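Local coordinates for long form salivary protein D7L1 (PDB 3NHI) that binds and sequesters cysteinyl leukotrienes and thromboxane A2 analogues, so that host mediators do not hinder the blood feeding of the female mosquito, at residues A11-Y15 with C54-L59; Y19-L23 with M33-N37; A38-E42 with Y116-H120; T48-K53 with G107-Y113. All blocks are in the same frame, centred on the assembly; numbering follows the deposited sequence.

All four contacts belong to the helical, odorant-binding-protein-like part of the chain that holds the fatty acid EAH, and each touches that ligand. Interactions 1 and 2 share helix 8-22 and have centres about 12 Å apart; C54 CB lies 3.4 Å from H22 NE2. Interaction 4 uses the part of helix 46-58 just before that of interaction 1 and shares helix 109-130 with interaction 3, the two centres about 11 Å apart; L41 O is hydrogen-bonded to Y113 OH at 2.6 Å. Y51 CD1, 3.6 Å from W36 CZ3, links interactions 4 and 2; Y15 OH, 3.4 Å from W39 CH2, links interactions 1 and 3. K151 and G133 also hydrogen-bond EAH.

Interaction 1 of 4, residues A11-Y15 with C54-L59; sequences ALYVY and CVLTGL. With EAH ((5S,7E,9E,11Z,14Z)-5-hydroxyicosa-7,9,11,14-tetraenoic acid), chain B.
Two helical segments, 11-15 of helix 8-22 and 54-58 of helix 46-58, run nearly antiparallel, at 154° with their axes 9.4 Å apart at closest approach, a helix pair of the odorant-binding-protein-like fold tied by the C54-C18 disulfide. The register sets V14 opposite G58 (CA to CA 5.3 Å) and A11 opposite L59 (6.6 Å). V14, chi1 t, points toward the partner: its CG2 rests 3.4 Å from G58 O, and its CG1 is 4.1 Å from L59 CD2. Glycine suits position 58, because a CB there would clash with V14 CG1. L59, chi1 m and chi2 t, leaves sideways, but its end comes nearer, so that CD2 also reaches A11 CB at 4.1 Å, where the small alanine leaves room. Y15, chi1 m and chi2 -47°, sets its ring along the pocket side: CE1 lies 3.9 Å from V55 CG1, at the ring edge, while EAH C8 sits over one face. V55 CB and L59 CD1 lie 3.6 Å from EAH C15 and EAH C20, respectively. Y15 OH is hydrogen-bonded to Y131 O. The side-chain pairs are apolar, V14's methyls also pack on backbone carbonyls, and Y15, V55 and L59 form a hydrophobic wall facing both partner segment and EAH.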
# COMPACT_ATOMS: atom_id res chain seq x y z
N ALA A 11 -3.79 4.49 -4.02
CA ALA A 11 -4.10 3.66 -5.18
C ALA A 11 -2.90 2.79 -5.60
O ALA A 11 -3.07 1.59 -5.87
CB ALA A 11 -4.58 4.52 -6.35
N LEU A 12 -1.71 3.39 -5.66
CA LEU A 12 -0.51 2.65 -6.04
C LEU A 12 -0.25 1.50 -5.08
O LEU A 12 0.15 0.39 -5.50
CB LEU A 12 0.71 3.58 -6.11
CG LEU A 12 1.91 3.00 -6.87
CD1 LEU A 12 1.61 2.77 -8.35
CD2 LEU A 12 3.12 3.90 -6.71
N TYR A 13 -0.48 1.74 -3.79
CA TYR A 13 -0.35 0.69 -2.79
C TYR A 13 -1.27 -0.49 -3.10
O TYR A 13 -0.83 -1.65 -3.07
CB TYR A 13 -0.65 1.23 -1.38
CG TYR A 13 -0.50 0.15 -0.33
CD1 TYR A 13 0.72 -0.06 0.31
CD2 TYR A 13 -1.57 -0.69 -0.01
CE1 TYR A 13 0.87 -1.08 1.24
CE2 TYR A 13 -1.43 -1.71 0.90
CZ TYR A 13 -0.21 -1.89 1.53
OH TYR A 13 -0.07 -2.92 2.45
N VAL A 14 -2.53 -0.20 -3.41
CA VAL A 14 -3.47 -1.24 -3.79
C VAL A 14 -2.99 -2.03 -5.01
O VAL A 14 -2.97 -3.26 -4.99
CB VAL A 14 -4.87 -0.66 -4.04
CG1 VAL A 14 -5.78 -1.70 -4.71
CG2 VAL A 14 -5.47 -0.17 -2.73
N TYR A 15 -2.58 -1.33 -6.06
CA TYR A 15 -2.14 -2.04 -7.26
C TYR A 15 -0.94 -2.95 -6.95
O TYR A 15 -0.95 -4.13 -7.32
CB TYR A 15 -1.79 -1.07 -8.41
CG TYR A 15 -2.93 -0.14 -8.80
CD1 TYR A 15 -4.22 -0.62 -9.01
CD2 TYR A 15 -2.70 1.22 -8.97
CE1 TYR A 15 -5.26 0.22 -9.36
CE2 TYR A 15 -3.74 2.09 -9.33
CZ TYR A 15 -5.01 1.57 -9.52
OH TYR A 15 -6.06 2.39 -9.86
N CYS A 54 -9.17 -8.36 -5.69
CA CYS A 54 -8.22 -7.65 -4.84
C CYS A 54 -8.23 -6.14 -5.12
O CYS A 54 -8.28 -5.33 -4.19
CB CYS A 54 -6.83 -8.24 -5.03
SG CYS A 54 -5.55 -7.52 -3.97
N VAL A 55 -8.19 -5.77 -6.39
CA VAL A 55 -8.13 -4.35 -6.73
C VAL A 55 -9.45 -3.65 -6.45
O VAL A 55 -9.46 -2.54 -5.90
CB VAL A 55 -7.68 -4.13 -8.18
CG1 VAL A 55 -7.71 -2.64 -8.55
CG2 VAL A 55 -6.27 -4.68 -8.37
N LEU A 56 -10.57 -4.29 -6.78
CA LEU A 56 -11.88 -3.72 -6.49
C LEU A 56 -12.05 -3.49 -4.98
O LEU A 56 -12.60 -2.46 -4.55
CB LEU A 56 -13.01 -4.60 -7.04
CG LEU A 56 -13.16 -4.64 -8.56
CD1 LEU A 56 -13.96 -5.85 -9.00
CD2 LEU A 56 -13.81 -3.36 -9.08
N THR A 57 -11.56 -4.44 -4.18
CA THR A 57 -11.64 -4.31 -2.73
C THR A 57 -10.72 -3.20 -2.23
O THR A 57 -11.13 -2.37 -1.43
CB THR A 57 -11.29 -5.65 -2.07
OG1 THR A 57 -12.23 -6.63 -2.51
CG2 THR A 57 -11.33 -5.55 -0.53
N GLY A 58 -9.49 -3.18 -2.71
CA GLY A 58 -8.51 -2.18 -2.27
C GLY A 58 -8.91 -0.76 -2.62
O GLY A 58 -8.72 0.16 -1.83
N LEU A 59 -9.45 -0.57 -3.83
CA LEU A 59 -9.93 0.75 -4.23
C LEU A 59 -11.28 1.09 -3.60
O LEU A 59 -11.79 2.20 -3.76
CB LEU A 59 -10.00 0.88 -5.75
CG LEU A 59 -8.69 0.71 -6.52
CD1 LEU A 59 -8.97 0.86 -8.00
CD2 LEU A 59 -7.62 1.72 -6.09
O1 EAH B . 2.64 5.84 -10.92
C1 EAH B . 2.11 4.80 -11.40
O2 EAH B . 2.78 3.78 -11.69
C2 EAH B . 0.61 4.79 -11.62
C3 EAH B . 0.19 3.62 -12.51
C4 EAH B . -0.22 2.41 -11.68
C5 EAH B . -0.59 1.25 -12.59
O3 EAH B . -1.76 1.53 -13.17
C6 EAH B . -0.70 -0.04 -11.78
C7 EAH B . -1.23 -1.18 -12.63
C8 EAH B . -2.65 -1.52 -12.23
C9 EAH B . -3.22 -2.45 -13.19
C10 EAH B . -4.52 -2.63 -12.97
C11 EAH B . -5.05 -3.57 -13.96
C12 EAH B . -6.34 -3.90 -14.06
C13 EAH B . -7.41 -3.36 -13.14
C14 EAH B . -7.61 -4.35 -12.02
C15 EAH B . -8.81 -4.71 -11.54
C16 EAH B . -10.12 -4.15 -12.05
C17 EAH B . -10.60 -3.07 -11.09
C18 EAH B . -10.17 -1.70 -11.57
C19 EAH B . -10.99 -0.61 -10.89
C20 EAH B . -10.51 0.76 -11.29

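Interaction 2 of 4, residues Y19-L23 with M33-N37; sequences YEDHL and MTLWN. With EAH ((5S,7E,9E,11Z,14Z)-5-hydroxyicosa-7,9,11,14-tetraenoic acid), chain B.
The ring of Y19 receives the edge of W36 on its face, a T-shaped pair with centroids 5.9 Å apart and planes at 84°, while its hydroxyl gives a short hydrogen bond to N37, OH to OD1 2.6 Å. Segment 19-22 is the last turn of helix 8-22; L23 leaves helical angles (phi -60°, psi 136°), and its CA lies 7.2 Å from that of M33 on helix 28-37. N37 (chi1 m, chi2 -3°) brings its carbonyl OD1 to the tyrosine hydroxyl. Two successive helices of an odorant-binding-protein fold are joined here at the EAH pocket, where W36 O approaches EAH C11 at 3.2 Å and Y19 OH approaches EAH C7 at 3.6 Å; W36 also takes part in thromboxane A2 binding. M33 CG meets the Y19 ring edge (CE1, 3.6 Å), its SD 5.2 Å from the centroid in an oblique Met-aromatic contact. L23, chi1 m and chi2 t, packs against both W36 and M33: CD2 is 3.6 Å from W36 CZ3 and 3.9 Å from M33 CB.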
# COMPACT_ATOMS: atom_id res chain seq x y z
N TYR A 19 -0.69 -7.04 -7.00
CA TYR A 19 0.30 -7.75 -7.82
C TYR A 19 1.08 -8.74 -6.96
O TYR A 19 1.24 -9.90 -7.34
CB TYR A 19 1.28 -6.77 -8.48
CG TYR A 19 0.88 -6.18 -9.82
CD1 TYR A 19 1.57 -6.52 -10.98
CD2 TYR A 19 -0.14 -5.24 -9.91
CE1 TYR A 19 1.23 -5.96 -12.21
CE2 TYR A 19 -0.48 -4.66 -11.14
CZ TYR A 19 0.21 -5.03 -12.28
OH TYR A 19 -0.14 -4.47 -13.48
N GLU A 20 1.57 -8.30 -5.81
CA GLU A 20 2.34 -9.18 -4.93
C GLU A 20 1.56 -10.42 -4.53
O GLU A 20 2.11 -11.54 -4.48
CB GLU A 20 2.80 -8.45 -3.68
CG GLU A 20 3.89 -7.41 -3.92
CD GLU A 20 4.21 -6.58 -2.70
OE1 GLU A 20 5.01 -5.64 -2.85
OE2 GLU A 20 3.67 -6.85 -1.60
N ASP A 21 0.28 -10.24 -4.25
CA ASP A 21 -0.51 -11.32 -3.71
C ASP A 21 -1.14 -12.23 -4.77
O ASP A 21 -1.62 -13.31 -4.44
CB ASP A 21 -1.55 -10.78 -2.74
CG ASP A 21 -0.93 -10.28 -1.44
OD1 ASP A 21 0.29 -10.49 -1.24
OD2 ASP A 21 -1.66 -9.70 -0.64
N HIS A 22 -1.12 -11.80 -6.03
CA HIS A 22 -1.80 -12.56 -7.09
C HIS A 22 -0.96 -12.95 -8.29
O HIS A 22 -1.32 -13.88 -9.00
CB HIS A 22 -3.09 -11.85 -7.50
CG HIS A 22 -4.06 -11.74 -6.37
ND1 HIS A 22 -4.88 -12.78 -6.00
CD2 HIS A 22 -4.26 -10.76 -5.47
CE1 HIS A 22 -5.57 -12.43 -4.94
NE2 HIS A 22 -5.21 -11.21 -4.58
N LEU A 23 0.15 -12.27 -8.54
CA LEU A 23 1.03 -12.71 -9.61
C LEU A 23 1.53 -14.12 -9.33
O LEU A 23 1.90 -14.44 -8.19
CB LEU A 23 2.23 -11.77 -9.79
CG LEU A 23 1.98 -10.45 -10.52
CD1 LEU A 23 3.20 -9.56 -10.33
CD2 LEU A 23 1.69 -10.65 -12.01
N MET A 33 1.60 -10.14 -15.78
CA MET A 33 1.99 -8.76 -15.55
C MET A 33 1.84 -7.89 -16.80
O MET A 33 1.37 -6.76 -16.70
CB MET A 33 3.40 -8.65 -14.95
CG MET A 33 3.72 -7.25 -14.45
SD MET A 33 4.99 -7.16 -13.18
CE MET A 33 6.39 -7.84 -14.06
N THR A 34 2.21 -8.42 -17.97
CA THR A 34 2.08 -7.69 -19.24
C THR A 34 0.63 -7.30 -19.53
O THR A 34 0.34 -6.16 -19.92
CB THR A 34 2.66 -8.50 -20.42
OG1 THR A 34 4.02 -8.85 -20.15
CG2 THR A 34 2.61 -7.69 -21.72
N LEU A 35 -0.29 -8.25 -19.34
CA LEU A 35 -1.71 -7.99 -19.56
C LEU A 35 -2.26 -7.02 -18.52
O LEU A 35 -2.95 -6.06 -18.87
CB LEU A 35 -2.50 -9.31 -19.57
CG LEU A 35 -2.38 -10.14 -20.86
CD1 LEU A 35 -2.77 -11.59 -20.62
CD2 LEU A 35 -3.21 -9.53 -21.99
N TRP A 36 -1.94 -7.26 -17.25
CA TRP A 36 -2.47 -6.41 -16.18
C TRP A 36 -1.90 -5.00 -16.23
O TRP A 36 -2.61 -4.04 -15.94
CB TRP A 36 -2.25 -7.04 -14.80
CG TRP A 36 -2.87 -8.40 -14.61
CD1 TRP A 36 -3.77 -9.03 -15.43
CD2 TRP A 36 -2.66 -9.28 -13.50
NE1 TRP A 36 -4.11 -10.25 -14.91
CE2 TRP A 36 -3.45 -10.43 -13.72
CE3 TRP A 36 -1.87 -9.21 -12.34
CZ2 TRP A 36 -3.47 -11.51 -12.83
CZ3 TRP A 36 -1.89 -10.28 -11.45
CH2 TRP A 36 -2.69 -11.41 -11.70
N ASN A 37 -0.61 -4.86 -16.57
CA ASN A 37 0.02 -3.55 -16.74
C ASN A 37 -0.71 -2.72 -17.79
O ASN A 37 -0.78 -1.49 -17.68
CB ASN A 37 1.49 -3.68 -17.15
CG ASN A 37 2.42 -3.98 -15.98
OD1 ASN A 37 2.00 -4.05 -14.82
ND2 ASN A 37 3.70 -4.16 -16.28
O1 EAH B . 2.64 5.84 -10.92
C1 EAH B . 2.11 4.80 -11.40
O2 EAH B . 2.78 3.78 -11.69
C2 EAH B . 0.61 4.79 -11.62
C3 EAH B . 0.19 3.62 -12.51
C4 EAH B . -0.22 2.41 -11.68
C5 EAH B . -0.59 1.25 -12.59
O3 EAH B . -1.76 1.53 -13.17
C6 EAH B . -0.70 -0.04 -11.78
C7 EAH B . -1.23 -1.18 -12.63
C8 EAH B . -2.65 -1.52 -12.23
C9 EAH B . -3.22 -2.45 -13.19
C10 EAH B . -4.52 -2.63 -12.97
C11 EAH B . -5.05 -3.57 -13.96
C12 EAH B . -6.34 -3.90 -14.06
C13 EAH B . -7.41 -3.36 -13.14
C14 EAH B . -7.61 -4.35 -12.02
C15 EAH B . -8.81 -4.71 -11.54
C16 EAH B . -10.12 -4.15 -12.05
C17 EAH B . -10.60 -3.07 -11.09
C18 EAH B . -10.17 -1.70 -11.57
C19 EAH B . -10.99 -0.61 -10.89
C20 EAH B . -10.51 0.76 -11.29

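Interaction 3 of 4, residues A38-E42 with Y116-H120; sequences AWRLE and YLPVH. With EAH ((5S,7E,9E,11Z,14Z)-5-hydroxyicosa-7,9,11,14-tetraenoic acid), chain B.
L41 lays its CD1 over the face of the H120 imidazole, 3.8 Å from the ring centroid and 20° off the normal, a CH-pi contact. It joins the loop between helices 28-37 and 46-58 to helix 109-130 in this odorant-binding-protein fold. A Schellman motif ends helix 28-37, with W39 as C-prime residue (phi 59°, psi 38°); L41 (phi -84°, psi 66°) then centres an inverse gamma turn, and its side chain points toward the helix. The CA atoms of L41 and L117 are 7.4 Å apart. Helix 109-130 is kinked at P118-V119, where neither N bonds to the turn before; the proline N has no hydrogen to give. L41, chi1 m and chi2 t, also puts CB 3.9 Å from L117 CD1. H120, chi1 t and chi2 82°, reaches the loop and donates from NE2 to W39 O at 2.8 Å, a polar hold beside the apolar contact. W39, chi1 m and chi2 66°, presents a face to EAH C9 and, as a leukotriene C4-binding residue, hydrogen-bonds the ligand hydroxyl, NE1 to O3 2.9 Å.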
# COMPACT_ATOMS: atom_id res chain seq x y z
N ALA A 38 -1.27 -3.40 -18.79
CA ALA A 38 -2.02 -2.75 -19.85
C ALA A 38 -3.50 -2.59 -19.48
O ALA A 38 -4.32 -2.20 -20.32
CB ALA A 38 -1.88 -3.54 -21.15
N TRP A 39 -3.83 -2.89 -18.22
CA TRP A 39 -5.21 -2.79 -17.72
C TRP A 39 -6.19 -3.68 -18.51
O TRP A 39 -7.33 -3.31 -18.78
CB TRP A 39 -5.68 -1.33 -17.62
CG TRP A 39 -5.11 -0.63 -16.41
CD1 TRP A 39 -3.80 -0.33 -16.16
CD2 TRP A 39 -5.85 -0.15 -15.28
NE1 TRP A 39 -3.68 0.31 -14.95
CE2 TRP A 39 -4.93 0.43 -14.39
CE3 TRP A 39 -7.22 -0.15 -14.94
CZ2 TRP A 39 -5.32 1.01 -13.17
CZ3 TRP A 39 -7.61 0.42 -13.73
CH2 TRP A 39 -6.66 0.99 -12.86
N ARG A 40 -5.69 -4.86 -18.88
CA ARG A 40 -6.52 -5.87 -19.50
C ARG A 40 -6.83 -6.93 -18.46
O ARG A 40 -5.92 -7.50 -17.85
CB ARG A 40 -5.80 -6.48 -20.71
CG ARG A 40 -5.65 -5.50 -21.86
CD ARG A 40 -4.78 -6.06 -22.97
NE ARG A 40 -5.44 -7.16 -23.67
CZ ARG A 40 -4.90 -7.84 -24.68
NH1 ARG A 40 -3.68 -7.54 -25.12
NH2 ARG A 40 -5.59 -8.83 -25.24
N LEU A 41 -8.12 -7.18 -18.24
CA LEU A 41 -8.54 -8.20 -17.27
C LEU A 41 -8.54 -9.58 -17.92
O LEU A 41 -9.58 -10.22 -18.09
CB LEU A 41 -9.89 -7.84 -16.64
CG LEU A 41 -9.89 -6.67 -15.65
CD1 LEU A 41 -11.31 -6.42 -15.15
CD2 LEU A 41 -8.96 -6.97 -14.48
N GLU A 42 -7.34 -10.01 -18.27
CA GLU A 42 -7.08 -11.24 -19.00
C GLU A 42 -5.81 -11.87 -18.43
O GLU A 42 -4.99 -11.17 -17.84
CB GLU A 42 -6.87 -10.94 -20.49
CG GLU A 42 -8.03 -10.27 -21.20
CD GLU A 42 -7.62 -9.68 -22.54
OE1 GLU A 42 -6.92 -10.37 -23.31
OE2 GLU A 42 -8.01 -8.53 -22.82
N TYR A 116 -17.96 -7.19 -12.97
CA TYR A 116 -17.22 -5.98 -13.25
C TYR A 116 -16.68 -5.91 -14.68
O TYR A 116 -16.49 -4.81 -15.21
CB TYR A 116 -16.10 -5.74 -12.22
CG TYR A 116 -15.51 -4.35 -12.35
CD1 TYR A 116 -16.23 -3.23 -11.96
CD2 TYR A 116 -14.24 -4.17 -12.92
CE1 TYR A 116 -15.70 -1.95 -12.12
CE2 TYR A 116 -13.70 -2.90 -13.08
CZ TYR A 116 -14.44 -1.80 -12.68
OH TYR A 116 -13.90 -0.54 -12.86
N LEU A 117 -16.46 -7.06 -15.32
CA LEU A 117 -15.82 -7.09 -16.63
C LEU A 117 -16.40 -6.14 -17.69
O LEU A 117 -15.64 -5.38 -18.27
CB LEU A 117 -15.71 -8.53 -17.17
CG LEU A 117 -14.87 -8.70 -18.44
CD1 LEU A 117 -13.41 -8.27 -18.25
CD2 LEU A 117 -14.94 -10.13 -18.96
N PRO A 118 -17.73 -6.15 -17.92
CA PRO A 118 -18.22 -5.20 -18.92
C PRO A 118 -18.12 -3.74 -18.48
O PRO A 118 -17.96 -2.85 -19.32
CB PRO A 118 -19.69 -5.61 -19.11
CG PRO A 118 -20.04 -6.37 -17.87
CD PRO A 118 -18.79 -7.05 -17.43
N VAL A 119 -18.20 -3.50 -17.18
CA VAL A 119 -18.02 -2.14 -16.65
C VAL A 119 -16.59 -1.67 -16.93
O VAL A 119 -16.38 -0.56 -17.42
CB VAL A 119 -18.33 -2.07 -15.13
CG1 VAL A 119 -18.19 -0.64 -14.62
CG2 VAL A 119 -19.74 -2.61 -14.85
N HIS A 120 -15.63 -2.54 -16.65
CA HIS A 120 -14.23 -2.30 -16.98
C HIS A 120 -14.04 -2.05 -18.46
O HIS A 120 -13.37 -1.08 -18.86
CB HIS A 120 -13.38 -3.49 -16.53
CG HIS A 120 -11.94 -3.35 -16.89
ND1 HIS A 120 -11.05 -2.62 -16.13
CD2 HIS A 120 -11.22 -3.86 -17.92
CE1 HIS A 120 -9.85 -2.68 -16.69
NE2 HIS A 120 -9.93 -3.43 -17.77
O1 EAH B . 2.64 5.84 -10.92
C1 EAH B . 2.11 4.80 -11.40
O2 EAH B . 2.78 3.78 -11.69
C2 EAH B . 0.61 4.79 -11.62
C3 EAH B . 0.19 3.62 -12.51
C4 EAH B . -0.22 2.41 -11.68
C5 EAH B . -0.59 1.25 -12.59
O3 EAH B . -1.76 1.53 -13.17
C6 EAH B . -0.70 -0.04 -11.78
C7 EAH B . -1.23 -1.18 -12.63
C8 EAH B . -2.65 -1.52 -12.23
C9 EAH B . -3.22 -2.45 -13.19
C10 EAH B . -4.52 -2.63 -12.97
C11 EAH B . -5.05 -3.57 -13.96
C12 EAH B . -6.34 -3.90 -14.06
C13 EAH B . -7.41 -3.36 -13.14
C14 EAH B . -7.61 -4.35 -12.02
C15 EAH B . -8.81 -4.71 -11.54
C16 EAH B . -10.12 -4.15 -12.05
C17 EAH B . -10.60 -3.07 -11.09
C18 EAH B . -10.17 -1.70 -11.57
C19 EAH B . -10.99 -0.61 -10.89
C20 EAH B . -10.51 0.76 -11.29

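Interaction 4 of 4, residues T48-K53 with G107-Y113; sequences THCYAK and GSCVDLY. With EAH ((5S,7E,9E,11Z,14Z)-5-hydroxyicosa-7,9,11,14-tetraenoic acid), chain B.
A disulfide-linked helix crossing joins the middle of helix 46-58 to the start of helix 109-130, one of the cross-links of this odorant-binding-protein-like fold. The axes of the two short segments cross at 72° and approach to 7.8 Å, with the C50 and C109 CA atoms 4.7 Å apart. C50 SG to C109 SG is 2.0 Å and chi3 is 102°. S108 is the N-cap, its OG accepting from D111 N at 3.1 Å. G107, at phi 83° and psi 5°, suits a backbone that would jam a CB against the preceding carbonyl. K53, with every chi t, sends NZ to G107 O at 2.8 Å, while its CG packs 3.6 Å from L112 CD1, so the long aliphatic stem works as well as the charge. H49 (chi1 m, chi2 157°) packs against both V110 and Y113: V110 CG2 lies over its ring face at 3.9 Å from the centroid, and H49 CD2 is 3.4 Å from Y113 CG, the rings oblique at 49°. H49 NE2 is hydrogen-bonded to N44 OD1 and Y113 OH to L41 O. From helix 46-58, Y51, a thromboxane A2-binding residue, reaches EAH, OH to C10 3.3 Å, and stacks on W36 of helix 28-37; C50 touches H22 of helix 8-22.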
# COMPACT_ATOMS: atom_id res chain seq x y z
N THR A 48 -6.48 -14.12 -12.58
CA THR A 48 -7.02 -12.81 -12.90
C THR A 48 -8.28 -12.50 -12.10
O THR A 48 -8.45 -11.37 -11.63
CB THR A 48 -7.32 -12.69 -14.39
OG1 THR A 48 -6.11 -12.98 -15.12
CG2 THR A 48 -7.80 -11.29 -14.75
N HIS A 49 -9.16 -13.49 -11.92
CA HIS A 49 -10.40 -13.24 -11.17
C HIS A 49 -10.09 -12.69 -9.79
O HIS A 49 -10.67 -11.68 -9.37
CB HIS A 49 -11.28 -14.49 -11.01
CG HIS A 49 -11.67 -15.15 -12.30
ND1 HIS A 49 -12.03 -16.48 -12.35
CD2 HIS A 49 -11.74 -14.68 -13.57
CE1 HIS A 49 -12.33 -16.80 -13.60
NE2 HIS A 49 -12.16 -15.73 -14.36
N CYS A 50 -9.17 -13.34 -9.07
CA CYS A 50 -8.89 -12.90 -7.72
C CYS A 50 -8.05 -11.64 -7.67
O CYS A 50 -8.15 -10.85 -6.73
CB CYS A 50 -8.28 -14.02 -6.88
SG CYS A 50 -9.44 -15.37 -6.52
N TYR A 51 -7.24 -11.42 -8.70
CA TYR A 51 -6.56 -10.14 -8.84
C TYR A 51 -7.58 -9.00 -8.97
O TYR A 51 -7.47 -7.98 -8.27
CB TYR A 51 -5.59 -10.15 -10.03
CG TYR A 51 -5.00 -8.80 -10.30
CD1 TYR A 51 -4.04 -8.25 -9.45
CD2 TYR A 51 -5.38 -8.07 -11.43
CE1 TYR A 51 -3.49 -6.99 -9.70
CE2 TYR A 51 -4.85 -6.82 -11.69
CZ TYR A 51 -3.91 -6.29 -10.82
OH TYR A 51 -3.39 -5.05 -11.10
N ALA A 52 -8.58 -9.19 -9.82
CA ALA A 52 -9.65 -8.20 -9.98
C ALA A 52 -10.37 -7.93 -8.66
O ALA A 52 -10.59 -6.78 -8.29
CB ALA A 52 -10.62 -8.64 -11.05
N LYS A 53 -10.72 -9.00 -7.94
CA LYS A 53 -11.37 -8.84 -6.64
C LYS A 53 -10.47 -8.05 -5.68
O LYS A 53 -10.94 -7.17 -4.97
CB LYS A 53 -11.74 -10.20 -6.04
CG LYS A 53 -12.31 -10.06 -4.63
CD LYS A 53 -12.91 -11.35 -4.08
CE LYS A 53 -13.48 -11.11 -2.69
NZ LYS A 53 -14.16 -12.32 -2.12
N GLY A 107 -19.99 -12.84 -4.18
CA GLY A 107 -18.80 -12.08 -3.82
C GLY A 107 -17.50 -12.83 -4.05
O GLY A 107 -16.43 -12.34 -3.70
N SER A 108 -17.60 -14.03 -4.64
CA SER A 108 -16.41 -14.80 -5.01
C SER A 108 -15.60 -14.04 -6.06
O SER A 108 -16.10 -13.12 -6.72
CB SER A 108 -16.81 -16.15 -5.58
OG SER A 108 -17.53 -15.99 -6.80
N CYS A 109 -14.34 -14.44 -6.23
CA CYS A 109 -13.50 -13.82 -7.25
C CYS A 109 -14.17 -13.85 -8.62
O CYS A 109 -14.24 -12.82 -9.30
CB CYS A 109 -12.16 -14.52 -7.35
SG CYS A 109 -11.14 -14.43 -5.89
N VAL A 110 -14.69 -15.01 -9.03
CA VAL A 110 -15.29 -15.12 -10.36
C VAL A 110 -16.58 -14.31 -10.49
O VAL A 110 -16.83 -13.71 -11.54
CB VAL A 110 -15.46 -16.59 -10.84
CG1 VAL A 110 -16.57 -17.32 -10.06
CG2 VAL A 110 -15.72 -16.65 -12.34
N ASP A 111 -17.37 -14.26 -9.42
CA ASP A 111 -18.62 -13.50 -9.45
C ASP A 111 -18.34 -12.01 -9.61
O ASP A 111 -19.00 -11.33 -10.41
CB ASP A 111 -19.49 -13.77 -8.21
CG ASP A 111 -20.29 -15.06 -8.32
OD1 ASP A 111 -20.35 -15.65 -9.42
OD2 ASP A 111 -20.89 -15.46 -7.31
N LEU A 112 -17.34 -11.50 -8.90
CA LEU A 112 -16.99 -10.09 -9.02
C LEU A 112 -16.36 -9.78 -10.37
O LEU A 112 -16.69 -8.77 -10.98
CB LEU A 112 -16.11 -9.64 -7.86
CG LEU A 112 -16.73 -9.78 -6.47
CD1 LEU A 112 -15.77 -9.26 -5.44
CD2 LEU A 112 -18.07 -9.04 -6.36
N TYR A 113 -15.47 -10.65 -10.84
CA TYR A 113 -14.90 -10.51 -12.17
C TYR A 113 -15.98 -10.47 -13.25
O TYR A 113 -15.97 -9.58 -14.11
CB TYR A 113 -13.92 -11.65 -12.43
CG TYR A 113 -13.33 -11.69 -13.83
CD1 TYR A 113 -12.12 -11.04 -14.10
CD2 TYR A 113 -13.95 -12.38 -14.86
CE1 TYR A 113 -11.55 -11.08 -15.37
CE2 TYR A 113 -13.39 -12.43 -16.14
CZ TYR A 113 -12.19 -11.78 -16.38
OH TYR A 113 -11.62 -11.82 -17.64
O1 EAH B . 2.64 5.84 -10.92
C1 EAH B . 2.11 4.80 -11.40
O2 EAH B . 2.78 3.78 -11.69
C2 EAH B . 0.61 4.79 -11.62
C3 EAH B . 0.19 3.62 -12.51
C4 EAH B . -0.22 2.41 -11.68
C5 EAH B . -0.59 1.25 -12.59
O3 EAH B . -1.76 1.53 -13.17
C6 EAH B . -0.70 -0.04 -11.78
C7 EAH B . -1.23 -1.18 -12.63
C8 EAH B . -2.65 -1.52 -12.23
C9 EAH B . -3.22 -2.45 -13.19
C10 EAH B . -4.52 -2.63 -12.97
C11 EAH B . -5.05 -3.57 -13.96
C12 EAH B . -6.34 -3.90 -14.06
C13 EAH B . -7.41 -3.36 -13.14
C14 EAH B . -7.61 -4.35 -12.02
C15 EAH B . -8.81 -4.71 -11.54
C16 EAH B . -10.12 -4.15 -12.05
C17 EAH B . -10.60 -3.07 -11.09
C18 EAH B . -10.17 -1.70 -11.57
C19 EAH B . -10.99 -0.61 -10.89
C20 EAH B . -10.51 0.76 -11.29